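DUF3863 domain-containing protein (Parabacteroides distasonis, PDB 3LM3) is of unknown function but may be a glycoside hydrolase or a deacetylase. Local coordinates at residues 221-226 and 355-360; 231-236 and 249-254; 259-264 and 346-351; 269-274 and 312-317. One frame throughout, in Å; residues are numbered along the deposited sequence. Where two conformers were deposited one is given.

Contact 1: residues 221-226 and 355-360; sequences DFICAR and NNLEIK
Ile223 packs against both Leu357 and Ile359, and its two branches go to different neighbours. From CB, CG1 runs anti to the carbonyl carbon (chi1 -71°) and comes 3.9 Å from Ile359 CG2. One bond further on, the terminal CD1 lies 3.6 Å from Leu357 O, so the tip meets the strand backbone as well as a side chain. The other branch, CG2, approaches Leu357 CD1 to 4.0 Å. The Ile223 and Ile359 side chains run antiparallel where they overlap, and Ile359 CG2 also touches Phe222 CB at 3.9 Å. In the fold, the short helix 222-225 thus lies against strand 357-363, an inner strand of the four-stranded antiparallel sheet 341-389. The Phe222 ring leads away from the contact to meet the rings of Trp174, Phe343 and Trp361. Leu357 CD1 lies over one face of the Arg226 guanidinium, offset toward the rim and 3.6 Å from Arg226 NH2. The group is steadied from its own segment: Arg226 NE donates to a lone pair of Ile223 O over 2.8 Å, nearly straight at 166° and close to the guanidinium plane. At the start of the helix Asp221 OD1 caps Ile223 N through a weak bond of 3.0 Å.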
loop_
_atom_site.group_PDB
_atom_site.type_symbol
_atom_site.label_atom_id
_atom_site.label_comp_id
_atom_site.label_asym_id
_atom_site.label_seq_id
_atom_site.Cartn_x
_atom_site.Cartn_y
_atom_site.Cartn_z
ATOM N N ASP A 221 -3.504 -4.440 -9.348
ATOM C CA ASP A 221 -4.316 -5.340 -10.165
ATOM C C ASP A 221 -3.851 -6.730 -9.761
ATOM O O ASP A 221 -2.709 -7.108 -10.003
ATOM C CB ASP A 221 -4.065 -5.047 -11.632
ATOM C CG ASP A 221 -4.913 -5.931 -12.559
ATOM O OD1 ASP A 221 -5.143 -7.108 -12.193
ATOM O OD2 ASP A 221 -5.369 -5.441 -13.640
ATOM N N PHE A 222 -4.748 -7.495 -9.140
ATOM C CA PHE A 222 -4.363 -8.792 -8.585
ATOM C C PHE A 222 -3.796 -9.745 -9.631
ATOM O O PHE A 222 -2.898 -10.543 -9.342
ATOM C CB PHE A 222 -5.548 -9.470 -7.891
ATOM C CG PHE A 222 -5.978 -8.826 -6.602
ATOM C CD1 PHE A 222 -5.102 -8.725 -5.541
ATOM C CD2 PHE A 222 -7.303 -8.481 -6.387
ATOM C CE1 PHE A 222 -5.511 -8.204 -4.337
ATOM C CE2 PHE A 222 -7.719 -7.955 -5.168
ATOM C CZ PHE A 222 -6.832 -7.857 -4.141
ATOM N N ILE A 223 -4.297 -9.680 -10.856
ATOM C CA ILE A 223 -3.771 -10.546 -11.918
ATOM C C ILE A 223 -2.317 -10.182 -12.237
ATOM O O ILE A 223 -1.457 -11.066 -12.361
ATOM C CB ILE A 223 -4.686 -10.504 -13.157
ATOM C CG1 ILE A 223 -6.004 -11.247 -12.802
ATOM C CG2 ILE A 223 -4.013 -11.167 -14.355
ATOM C CD1 ILE A 223 -7.128 -11.057 -13.783
ATOM N N CYS A 224 -2.007 -8.898 -12.340
ATOM C CA CYS A 224 -0.643 -8.475 -12.612
ATOM C C CYS A 224 0.304 -8.842 -11.474
ATOM O O CYS A 224 1.464 -9.212 -11.695
ATOM C CB CYS A 224 -0.581 -6.974 -12.839
ATOM S SG CYS A 224 -1.684 -6.351 -14.150
ATOM N N ALA A 225 -0.199 -8.727 -10.245
ATOM C CA ALA A 225 0.628 -8.849 -9.042
ATOM C C ALA A 225 1.001 -10.267 -8.697
ATOM O O ALA A 225 1.793 -10.474 -7.782
ATOM C CB ALA A 225 -0.091 -8.166 -7.861
ATOM N N ARG A 226 0.467 -11.274 -9.394
ATOM C CA ARG A 226 0.882 -12.659 -9.197
ATOM C C ARG A 226 2.357 -12.847 -9.487
ATOM O O ARG A 226 2.997 -13.691 -8.876
ATOM C CB ARG A 226 0.132 -13.619 -10.142
ATOM C CG ARG A 226 -1.348 -13.695 -9.952
ATOM C CD ARG A 226 -1.967 -14.501 -11.103
ATOM N NE ARG A 226 -1.669 -13.876 -12.390
ATOM C CZ ARG A 226 -1.314 -14.486 -13.517
ATOM N NH1 ARG A 226 -1.257 -15.820 -13.605
ATOM N NH2 ARG A 226 -1.046 -13.774 -14.590
ATOM N N ASN A 355 -7.213 -11.214 -20.053
ATOM C CA ASN A 355 -8.664 -11.290 -20.028
ATOM C C ASN A 355 -9.233 -12.663 -19.710
ATOM O O ASN A 355 -10.344 -12.736 -19.229
ATOM C CB ASN A 355 -9.284 -10.733 -21.334
ATOM C CG ASN A 355 -8.864 -11.458 -22.602
ATOM O OD1 ASN A 355 -8.172 -12.488 -22.583
ATOM N ND2 ASN A 355 -9.351 -10.939 -23.747
ATOM N N ASN A 356 -8.466 -13.713 -19.976
ATOM C CA ASN A 356 -8.937 -15.062 -19.816
ATOM C C ASN A 356 -8.867 -15.542 -18.376
ATOM O O ASN A 356 -9.341 -16.642 -18.089
ATOM C CB ASN A 356 -8.114 -16.017 -20.679
ATOM C CG ASN A 356 -6.689 -16.153 -20.192
ATOM O OD1 ASN A 356 -5.933 -15.192 -20.207
ATOM N ND2 ASN A 356 -6.307 -17.375 -19.783
ATOM N N LEU A 357 -8.301 -14.718 -17.492
ATOM C CA LEU A 357 -8.109 -15.117 -16.097
ATOM C C LEU A 357 -9.149 -14.529 -15.163
ATOM O O LEU A 357 -9.509 -13.349 -15.266
ATOM C CB LEU A 357 -6.697 -14.723 -15.645
ATOM C CG LEU A 357 -5.534 -15.385 -16.379
ATOM C CD1 LEU A 357 -4.199 -14.803 -15.902
ATOM C CD2 LEU A 357 -5.548 -16.919 -16.217
ATOM N N GLU A 358 -9.627 -15.361 -14.228
ATOM C CA GLU A 358 -10.466 -14.940 -13.132
ATOM C C GLU A 358 -9.740 -15.315 -11.853
ATOM O O GLU A 358 -9.377 -16.508 -11.642
ATOM C CB GLU A 358 -11.824 -15.619 -13.158
ATOM C CG GLU A 358 -12.708 -15.186 -12.011
ATOM C CD GLU A 358 -14.110 -15.734 -12.158
ATOM O OE1 GLU A 358 -14.916 -15.144 -12.904
ATOM O OE2 GLU A 358 -14.388 -16.779 -11.555
ATOM N N ILE A 359 -9.485 -14.316 -10.998
ATOM C CA ILE A 359 -8.820 -14.550 -9.717
ATOM C C ILE A 359 -9.785 -14.273 -8.586
ATOM O O ILE A 359 -10.563 -13.311 -8.655
ATOM C CB ILE A 359 -7.504 -13.732 -9.568
ATOM C CG1 ILE A 359 -6.718 -14.191 -8.332
ATOM C CG2 ILE A 359 -7.758 -12.196 -9.504
ATOM C CD1 ILE A 359 -5.273 -13.700 -8.377
ATOM N N LYS A 360 -9.753 -15.114 -7.555
ATOM C CA LYS A 360 -10.509 -14.895 -6.353
ATOM C C LYS A 360 -9.534 -14.909 -5.184
ATOM O O LYS A 360 -8.781 -15.874 -5.006
ATOM C CB LYS A 360 -11.557 -15.980 -6.147
ATOM C CG LYS A 360 -12.645 -15.968 -7.195
ATOM C CD LYS A 360 -13.733 -16.987 -6.931
ATOM C CE LYS A 360 -14.846 -16.803 -7.946
ATOM N NZ LYS A 360 -15.955 -17.824 -7.828
#

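Contact 2: residues 231-236 and 249-254; sequences TGHGID and TYKGWG
His233, Gly234 and Ile235 lie against Lys251, Gly252 and Trp253, where a loop with no regular structure folds onto helix 247-253, which follows it in the chain. A direct hydrogen bond runs from Lys251 NZ to His233 ND1 over 2.8 Å, close to the imidazole plane. The lysine gets there by bends at chi2 and chi3 (-78° and -67°), which fold its chain back toward the loop. Backbone contacts come next. Gly252 CA offers a CA-H...O contact to His233 O at 3.3 Å, and a side chain on this glycine would run into that oxygen. His233 O also lies at the edge of the indole, 3.3 Å from Trp253 CD1. The apolar part is a CH-pi contact: Ile235 CB stands 3.9 Å from the centroid of the Trp253 five-membered ring, almost on its normal, while CG1 lies over the middle of the whole indole. An alanine at Trp253 would probably leave Ile235 without the surface beneath it, free to turn, and open a gap beside Leu350. Finally, water 1 accepts from Ile235 N at 2.9 Å and donates to Gly252 O, also at 2.9 Å.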
loop_
_atom_site.group_PDB
_atom_site.type_symbol
_atom_site.label_atom_id
_atom_site.label_comp_id
_atom_site.label_asym_id
_atom_site.label_seq_id
_atom_site.Cartn_x
_atom_site.Cartn_y
_atom_site.Cartn_z
ATOM N N THR A 231 9.138 -6.831 -16.971
ATOM C CA THR A 231 9.942 -6.653 -18.189
ATOM C C THR A 231 10.147 -5.164 -18.494
ATOM O O THR A 231 11.041 -4.793 -19.269
ATOM C CB THR A 231 9.302 -7.280 -19.397
ATOM O OG1 THR A 231 8.007 -6.685 -19.585
ATOM C CG2 THR A 231 9.197 -8.804 -19.271
ATOM N N GLY A 232 9.329 -4.307 -17.896
ATOM C CA GLY A 232 9.314 -2.897 -18.220
ATOM C C GLY A 232 7.978 -2.276 -17.839
ATOM O O GLY A 232 7.174 -2.909 -17.150
ATOM N N HIS A 233 7.761 -1.052 -18.294
ATOM C CA HIS A 233 6.564 -0.276 -17.925
ATOM C C HIS A 233 5.496 -0.262 -19.032
ATOM O O HIS A 233 4.407 0.248 -18.799
ATOM C CB HIS A 233 6.925 1.177 -17.584
ATOM C CG HIS A 233 7.748 1.341 -16.347
ATOM N ND1 HIS A 233 8.488 2.486 -16.118
ATOM C CD2 HIS A 233 7.947 0.539 -15.281
ATOM C CE1 HIS A 233 9.131 2.360 -14.970
ATOM N NE2 HIS A 233 8.825 1.190 -14.442
ATOM N N GLY A 234 5.807 -0.776 -20.212
ATOM C CA GLY A 234 4.918 -0.608 -21.355
ATOM C C GLY A 234 3.822 -1.643 -21.470
ATOM O O GLY A 234 3.842 -2.669 -20.806
ATOM N N ILE A 235 2.871 -1.378 -22.371
ATOM C CA ILE A 235 1.752 -2.275 -22.564
ATOM C C ILE A 235 2.177 -3.589 -23.211
ATOM O O ILE A 235 1.459 -4.567 -23.130
ATOM C CB ILE A 235 0.609 -1.599 -23.340
ATOM C CG1 ILE A 235 -0.718 -2.356 -23.078
ATOM C CG2 ILE A 235 0.937 -1.468 -24.817
ATOM C CD1 ILE A 235 -1.987 -1.564 -23.422
ATOM N N ASP A 236 3.366 -3.623 -23.791
ATOM C CA ASP A 236 3.909 -4.864 -24.328
ATOM C C ASP A 236 4.441 -5.827 -23.281
ATOM O O ASP A 236 4.660 -6.993 -23.586
ATOM C CB ASP A 236 5.018 -4.567 -25.356
ATOM C CG ASP A 236 6.182 -3.788 -24.784
ATOM O OD1 ASP A 236 6.005 -2.880 -23.926
ATOM O OD2 ASP A 236 7.305 -4.068 -25.248
ATOM N N THR A 249 1.133 2.763 -15.451
ATOM C CA THR A 249 -0.138 2.985 -16.136
ATOM C C THR A 249 -0.102 4.299 -16.918
ATOM O O THR A 249 0.297 4.317 -18.079
ATOM C CB THR A 249 -1.340 2.915 -15.151
ATOM O OG1 THR A 249 -1.196 3.908 -14.111
ATOM C CG2 THR A 249 -1.445 1.521 -14.545
ATOM N N TYR A 250 -0.486 5.412 -16.296
ATOM C CA TYR A 250 -0.458 6.699 -16.971
ATOM C C TYR A 250 0.866 6.992 -17.700
ATOM O O TYR A 250 0.857 7.414 -18.867
ATOM C CB TYR A 250 -0.743 7.834 -15.977
ATOM C CG TYR A 250 -2.162 7.821 -15.471
ATOM C CD1 TYR A 250 -3.215 8.173 -16.295
ATOM C CD2 TYR A 250 -2.457 7.489 -14.155
ATOM C CE1 TYR A 250 -4.520 8.134 -15.831
ATOM C CE2 TYR A 250 -3.792 7.461 -13.682
ATOM C CZ TYR A 250 -4.805 7.785 -14.513
ATOM O OH TYR A 250 -6.091 7.703 -14.026
ATOM N N LYS A 251 1.989 6.759 -17.035
ATOM C CA LYS A 251 3.309 7.023 -17.627
ATOM C C LYS A 251 3.670 5.908 -18.613
ATOM O O LYS A 251 3.867 6.169 -19.785
ATOM C CB LYS A 251 4.340 7.205 -16.529
ATOM C CG LYS A 251 5.670 7.796 -16.969
ATOM C CD LYS A 251 6.581 6.815 -17.644
ATOM C CE LYS A 251 7.118 5.698 -16.767
ATOM N NZ LYS A 251 8.215 4.933 -17.505
ATOM N N GLY A 252 3.721 4.662 -18.146
ATOM C CA GLY A 252 4.166 3.567 -19.012
ATOM C C GLY A 252 3.323 3.274 -20.236
ATOM O O GLY A 252 3.844 2.892 -21.305
ATOM N N TRP A 253 2.005 3.452 -20.106
ATOM C CA TRP A 253 1.108 3.162 -21.212
ATOM C C TRP A 253 0.612 4.413 -21.939
ATOM O O TRP A 253 -0.061 4.288 -22.950
ATOM C CB TRP A 253 -0.098 2.402 -20.695
ATOM C CG TRP A 253 0.153 1.027 -20.177
ATOM C CD1 TRP A 253 1.360 0.403 -19.955
ATOM C CD2 TRP A 253 -0.851 0.077 -19.820
ATOM N NE1 TRP A 253 1.155 -0.874 -19.535
ATOM C CE2 TRP A 253 -0.197 -1.091 -19.415
ATOM C CE3 TRP A 253 -2.249 0.100 -19.831
ATOM C CZ2 TRP A 253 -0.881 -2.228 -19.022
ATOM C CZ3 TRP A 253 -2.932 -1.029 -19.446
ATOM C CH2 TRP A 253 -2.261 -2.170 -19.027
ATOM N N GLY A 254 0.845 5.597 -21.376
ATOM C CA GLY A 254 0.188 6.793 -21.869
ATOM C C GLY A 254 -1.127 7.025 -21.150
ATOM O O GLY A 254 -1.712 6.098 -20.536
HETATM O O HOH W 1 3.106 1.296 -23.587
#

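Contact 3: residues 259-264 and 346-351; sequences HREVMH and RGSGLG
His264 meets Ser348 because its CG stands anti to the backbone N (chi1 170°), which carries the ring from helix 255-277 over to the loop that follows strand 341-346. Glu261, one helical turn earlier, begins the same way but bends at chi2 (59°), which turns CD and its carboxylate toward Ser348, where OE1 meets the serine hydroxyl.

The evidence for close fit is clearest at the imidazole. Ser348 CB sits over the centre of one ring face, a CH-pi contact with 3.5 Å from CB to the centroid of the His264 ring. At the ring edge, in plane, His264 CE1 comes 3.0 Å from Arg346 O. NE2 of the same ring is hydrogen-bonded to Glu345 OE2, in the adjoining strand. An alanine at His264 would probably leave Glu345 without this ring donor and open a gap over the CB of Ser348.

Toward the exposed end the contact turns apolar: Leu350 CD1 touches Arg260 CB at 3.5 Å and lies 4.0 Å from Glu261 N, while the rest of the arginine leads away.

Two hydrogen bonds hold the hydroxyl. Ser348 OG donates to Glu261 OE1 over 2.9 Å and accepts from Leu350 N over 3.1 Å, the second bond closing an ST turn. With one bond given and one received, the hydroxyl is held in its rotation, and the shape of the loop is coupled directly to the carboxylate on the helix.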
loop_
_atom_site.group_PDB
_atom_site.type_symbol
_atom_site.label_atom_id
_atom_site.label_comp_id
_atom_site.label_asym_id
_atom_site.label_seq_id
_atom_site.Cartn_x
_atom_site.Cartn_y
_atom_site.Cartn_z
ATOM N N HIS A 259 -5.178 5.144 -17.992
ATOM C CA HIS A 259 -6.367 5.480 -17.241
ATOM C C HIS A 259 -7.336 4.299 -17.131
ATOM O O HIS A 259 -7.895 4.047 -16.077
ATOM C CB HIS A 259 -7.066 6.659 -17.891
ATOM C CG HIS A 259 -8.251 7.137 -17.142
ATOM N ND1 HIS A 259 -8.156 7.675 -15.875
ATOM C CD2 HIS A 259 -9.565 7.108 -17.460
ATOM C CE1 HIS A 259 -9.379 7.985 -15.460
ATOM N NE2 HIS A 259 -10.249 7.661 -16.403
ATOM N N ARG A 260 -7.506 3.577 -18.239
ATOM C CA ARG A 260 -8.425 2.459 -18.258
ATOM C C ARG A 260 -7.987 1.377 -17.259
ATOM O O ARG A 260 -8.826 0.771 -16.582
ATOM C CB ARG A 260 -8.531 1.860 -19.660
ATOM C CG ARG A 260 -9.348 2.698 -20.619
ATOM C CD ARG A 260 -9.366 2.039 -21.983
ATOM N NE ARG A 260 -10.302 2.659 -22.927
ATOM C CZ ARG A 260 -10.044 3.710 -23.689
ATOM N NH1 ARG A 260 -8.851 4.313 -23.671
ATOM N NH2 ARG A 260 -11.009 4.145 -24.500
ATOM N N GLU A 261 -6.683 1.122 -17.154
ATOM C CA GLU A 261 -6.196 0.115 -16.203
ATOM C C GLU A 261 -6.388 0.583 -14.752
ATOM O O GLU A 261 -6.742 -0.204 -13.883
ATOM C CB GLU A 261 -4.751 -0.225 -16.502
ATOM C CG GLU A 261 -4.093 -1.158 -15.506
ATOM C CD GLU A 261 -4.738 -2.507 -15.323
ATOM O OE1 GLU A 261 -5.508 -2.969 -16.193
ATOM O OE2 GLU A 261 -4.409 -3.122 -14.268
ATOM N N VAL A 262 -6.171 1.876 -14.500
ATOM C CA VAL A 262 -6.400 2.439 -13.155
ATOM C C VAL A 262 -7.878 2.330 -12.768
ATOM O O VAL A 262 -8.185 1.888 -11.657
ATOM C CB VAL A 262 -5.901 3.886 -13.075
ATOM C CG1 VAL A 262 -6.211 4.489 -11.721
ATOM C CG2 VAL A 262 -4.380 3.912 -13.305
HETATM N N MSE A 263 -8.779 2.662 -13.691
HETATM C CA MSE A 263 -10.218 2.518 -13.405
HETATM C C MSE A 263 -10.590 1.073 -13.152
HETATM O O MSE A 263 -11.362 0.778 -12.227
HETATM C CB MSE A 263 -11.069 3.090 -14.537
HETATM C CG MSE A 263 -10.894 4.611 -14.739
HETATM SE SE MSE A 263 -11.468 5.747 -13.268
HETATM C CE MSE A 263 -9.724 6.001 -12.438
ATOM N N HIS A 264 -10.062 0.155 -13.968
ATOM C CA HIS A 264 -10.328 -1.265 -13.798
ATOM C C HIS A 264 -9.900 -1.741 -12.408
ATOM O O HIS A 264 -10.617 -2.476 -11.719
ATOM C CB HIS A 264 -9.573 -2.069 -14.860
ATOM C CG HIS A 264 -9.602 -3.545 -14.627
ATOM N ND1 HIS A 264 -10.656 -4.326 -15.037
ATOM C CD2 HIS A 264 -8.730 -4.372 -13.992
ATOM C CE1 HIS A 264 -10.421 -5.579 -14.689
ATOM N NE2 HIS A 264 -9.275 -5.629 -14.029
ATOM N N ARG A 346 -11.660 -10.293 -12.999
ATOM C CA ARG A 346 -11.223 -10.774 -14.311
ATOM C C ARG A 346 -10.289 -9.757 -14.935
ATOM O O ARG A 346 -10.336 -8.563 -14.619
ATOM C CB ARG A 346 -12.389 -11.071 -15.241
ATOM C CG ARG A 346 -13.148 -12.278 -14.836
ATOM C CD ARG A 346 -14.335 -12.521 -15.743
ATOM N NE ARG A 346 -14.950 -13.795 -15.408
ATOM C CZ ARG A 346 -15.845 -14.421 -16.175
ATOM N NH1 ARG A 346 -16.250 -13.885 -17.314
ATOM N NH2 ARG A 346 -16.327 -15.591 -15.777
ATOM N N GLY A 347 -9.401 -10.200 -15.818
ATOM C CA GLY A 347 -8.440 -9.269 -16.405
ATOM C C GLY A 347 -9.130 -8.165 -17.181
ATOM O O GLY A 347 -10.206 -8.376 -17.761
ATOM N N SER A 348 -8.509 -6.992 -17.226
ATOM C CA SER A 348 -9.051 -5.879 -17.987
ATOM C C SER A 348 -9.002 -6.113 -19.477
ATOM O O SER A 348 -9.700 -5.452 -20.243
ATOM C CB SER A 348 -8.307 -4.591 -17.678
ATOM O OG SER A 348 -6.955 -4.646 -18.104
ATOM N N GLY A 349 -8.129 -7.009 -19.924
ATOM C CA GLY A 349 -7.863 -7.103 -21.342
ATOM C C GLY A 349 -6.835 -6.130 -21.875
ATOM O O GLY A 349 -6.676 -6.007 -23.113
ATOM N N LEU A 350 -6.163 -5.409 -20.988
ATOM C CA LEU A 350 -5.095 -4.514 -21.349
ATOM C C LEU A 350 -3.786 -5.004 -20.748
ATOM O O LEU A 350 -3.723 -5.346 -19.573
ATOM C CB LEU A 350 -5.402 -3.116 -20.828
ATOM C CG LEU A 350 -6.772 -2.534 -21.205
ATOM C CD1 LEU A 350 -6.991 -1.233 -20.390
ATOM C CD2 LEU A 350 -6.847 -2.289 -22.692
ATOM N N GLY A 351 -2.740 -5.023 -21.578
ATOM C CA GLY A 351 -1.400 -5.387 -21.097
ATOM C C GLY A 351 -1.371 -6.754 -20.451
ATOM O O GLY A 351 -1.880 -7.732 -21.008
#

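Contact 4: residues 269-274 and 312-317; sequences HFDKGL and ERWPDT
Phe270 and Trp314 form the packed half of this contact, in which a turn of helix 255-277 meets the end of helix 296-313 and the type I beta turn Trp314-Thr317 that leads into strand 318-320. The evidence is an edge-to-face pair: the Phe270 edge points at the Trp314 face, the six-membered rings 5.2 Å apart at their centroids and their planes at 75°. Phe270 CB lies over the five-membered part of the indole, 3.4 Å from Trp314 CE2. The opposite indole face is covered by Arg313 CG, so the indole is sandwiched between Phe270 CB and Arg313 CG. Thr317 CG2 adds a lighter touch near Phe270 CE2, and Val23 of strand 21-29 meets both Phe270 and Thr317. Thr317 OG1 is tied within the turn, donating to Trp314 O at 2.8 Å from the same face of the carbonyl plane as Thr317 N.

The other half is polar and opens toward solvent. Asp271, at a wider pi-type turn of the helix, receives Trp314 NE1 on OD1 over 2.9 Å at 166°, the donor standing above the carboxylate plane. Its OD2 takes a salt bridge from Arg313 NH2 at 2.9 Å, less straight at 136°, which the extended chain of the exposed Arg313 reaches. Water 2 bridges the same two residues, donating to Asp271 OD1 at 2.8 Å and accepting from Arg313 NE at 2.9 Å.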
loop_
_atom_site.group_PDB
_atom_site.type_symbol
_atom_site.label_atom_id
_atom_site.label_comp_id
_atom_site.label_asym_id
_atom_site.label_seq_id
_atom_site.Cartn_x
_atom_site.Cartn_y
_atom_site.Cartn_z
ATOM N N HIS A 269 -12.432 -2.856 -6.214
ATOM C CA HIS A 269 -12.781 -2.386 -4.883
ATOM C C HIS A 269 -14.106 -1.666 -4.805
ATOM O O HIS A 269 -14.854 -1.827 -3.842
ATOM C CB HIS A 269 -11.642 -1.492 -4.400
ATOM C CG HIS A 269 -10.373 -2.249 -4.314
ATOM N ND1 HIS A 269 -10.074 -3.025 -3.214
ATOM C CD2 HIS A 269 -9.446 -2.543 -5.251
ATOM C CE1 HIS A 269 -8.979 -3.714 -3.458
ATOM N NE2 HIS A 269 -8.576 -3.441 -4.691
ATOM N N PHE A 270 -14.373 -0.837 -5.797
ATOM C CA PHE A 270 -15.529 0.067 -5.737
ATOM C C PHE A 270 -16.800 -0.493 -6.370
ATOM O O PHE A 270 -17.876 0.055 -6.137
ATOM C CB PHE A 270 -15.148 1.402 -6.369
ATOM C CG PHE A 270 -14.102 2.207 -5.604
ATOM C CD1 PHE A 270 -13.730 1.891 -4.302
ATOM C CD2 PHE A 270 -13.554 3.349 -6.187
ATOM C CE1 PHE A 270 -12.808 2.676 -3.615
ATOM C CE2 PHE A 270 -12.623 4.130 -5.497
ATOM C CZ PHE A 270 -12.270 3.783 -4.206
ATOM N N ASP A 271 -16.686 -1.593 -7.119
ATOM C CA ASP A 271 -17.859 -2.327 -7.608
ATOM C C ASP A 271 -18.033 -3.582 -6.742
ATOM O O ASP A 271 -18.640 -3.511 -5.653
ATOM C CB ASP A 271 -17.700 -2.614 -9.107
ATOM C CG ASP A 271 -17.912 -1.369 -9.980
ATOM O OD1 ASP A 271 -18.550 -0.388 -9.529
ATOM O OD2 ASP A 271 -17.432 -1.425 -11.157
ATOM N N LYS A 272 -17.446 -4.703 -7.129
ATOM C CA LYS A 272 -17.647 -5.975 -6.427
ATOM C C LYS A 272 -17.099 -5.961 -5.002
ATOM O O LYS A 272 -17.714 -6.479 -4.095
ATOM C CB LYS A 272 -17.017 -7.117 -7.230
ATOM C CG LYS A 272 -17.109 -8.504 -6.602
ATOM C CD LYS A 272 -18.516 -9.056 -6.553
ATOM C CE LYS A 272 -18.471 -10.587 -6.519
ATOM N NZ LYS A 272 -19.821 -11.196 -6.561
ATOM N N GLY A 273 -15.933 -5.350 -4.806
ATOM C CA GLY A 273 -15.333 -5.373 -3.471
ATOM C C GLY A 273 -16.243 -4.816 -2.389
ATOM O O GLY A 273 -16.394 -5.401 -1.293
ATOM N N LEU A 274 -16.845 -3.669 -2.674
ATOM C CA LEU A 274 -17.720 -3.041 -1.692
ATOM C C LEU A 274 -18.906 -3.954 -1.361
ATOM O O LEU A 274 -19.350 -4.029 -0.208
ATOM C CB LEU A 274 -18.173 -1.662 -2.167
ATOM C CG LEU A 274 -19.095 -0.972 -1.158
ATOM C CD1 LEU A 274 -18.821 0.507 -1.107
ATOM C CD2 LEU A 274 -20.555 -1.259 -1.501
ATOM N N GLU A 312 -16.385 10.665 -11.275
ATOM C CA GLU A 312 -17.446 10.532 -12.260
ATOM C C GLU A 312 -18.176 9.203 -12.098
ATOM O O GLU A 312 -19.418 9.154 -12.103
ATOM C CB GLU A 312 -16.887 10.647 -13.667
ATOM C CG GLU A 312 -17.901 10.483 -14.778
ATOM C CD GLU A 312 -17.265 10.723 -16.131
ATOM O OE1 GLU A 312 -16.960 11.898 -16.435
ATOM O OE2 GLU A 312 -17.042 9.737 -16.866
ATOM N N ARG A 313 -17.418 8.127 -11.910
ATOM C CA ARG A 313 -17.994 6.793 -11.853
ATOM C C ARG A 313 -18.546 6.441 -10.476
ATOM O O ARG A 313 -19.546 5.734 -10.374
ATOM C CB ARG A 313 -16.949 5.794 -12.318
ATOM C CG ARG A 313 -17.428 4.381 -12.385
ATOM C CD ARG A 313 -16.484 3.554 -13.210
ATOM N NE ARG A 313 -16.775 2.135 -13.126
ATOM C CZ ARG A 313 -16.023 1.174 -13.673
ATOM N NH1 ARG A 313 -14.965 1.490 -14.423
ATOM N NH2 ARG A 313 -16.320 -0.107 -13.464
ATOM N N TRP A 314 -17.882 6.934 -9.432
ATOM C CA TRP A 314 -18.221 6.658 -8.041
ATOM C C TRP A 314 -18.289 7.992 -7.292
ATOM O O TRP A 314 -17.354 8.394 -6.607
ATOM C CB TRP A 314 -17.184 5.711 -7.410
ATOM C CG TRP A 314 -17.070 4.363 -8.092
ATOM C CD1 TRP A 314 -17.950 3.308 -8.032
ATOM C CD2 TRP A 314 -15.994 3.935 -8.941
ATOM N NE1 TRP A 314 -17.486 2.258 -8.793
ATOM C CE2 TRP A 314 -16.284 2.615 -9.349
ATOM C CE3 TRP A 314 -14.796 4.530 -9.382
ATOM C CZ2 TRP A 314 -15.411 1.883 -10.175
ATOM C CZ3 TRP A 314 -13.946 3.806 -10.204
ATOM C CH2 TRP A 314 -14.254 2.487 -10.578
ATOM N N PRO A 315 -19.392 8.732 -7.475
ATOM C CA PRO A 315 -19.432 10.129 -7.033
ATOM C C PRO A 315 -19.343 10.375 -5.552
ATOM O O PRO A 315 -18.937 11.475 -5.157
ATOM C CB PRO A 315 -20.759 10.658 -7.599
ATOM C CG PRO A 315 -21.423 9.547 -8.219
ATOM C CD PRO A 315 -20.521 8.387 -8.352
ATOM N N ASP A 316 -19.648 9.365 -4.736
ATOM C CA ASP A 316 -19.570 9.571 -3.291
ATOM C C ASP A 316 -18.234 9.109 -2.694
ATOM O O ASP A 316 -18.093 9.077 -1.472
ATOM C CB ASP A 316 -20.765 8.929 -2.576
ATOM C CG ASP A 316 -22.112 9.601 -2.932
ATOM O OD1 ASP A 316 -22.146 10.831 -3.209
ATOM O OD2 ASP A 316 -23.152 8.896 -2.910
ATOM N N THR A 317 -17.269 8.758 -3.540
ATOM C CA THR A 317 -15.943 8.382 -3.046
ATOM C C THR A 317 -15.338 9.492 -2.215
ATOM O O THR A 317 -15.359 10.659 -2.607
ATOM C CB THR A 317 -14.978 8.077 -4.201
ATOM O OG1 THR A 317 -15.541 7.042 -5.026
ATOM C CG2 THR A 317 -13.588 7.638 -3.725
HETATM O O HOH W 2 -19.127 1.221 -11.749
#

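In the fold
Contact 1 opens first and closes last along the chain, so the other three are nested inside its loop; contact 2 closes before contact 3 opens, and contact 4 lies within contact 3. Helix 255-277 is the common element: contacts 3 and 4 both use it, centres about 15 Å apart, and helix 247-253 leads into it. Centre to centre, contact 3 lies about 11 Å from contact 1 and about 12 Å from contact 2, whereas contacts 2 and 4 are about 25 Å apart; contact 3 touches contacts 1, 2 and 4. The helix thus links the parallel sheet containing strands 21-29 and 318-320 with the antiparallel sheet, and all segments lie inside the DUF3863 range.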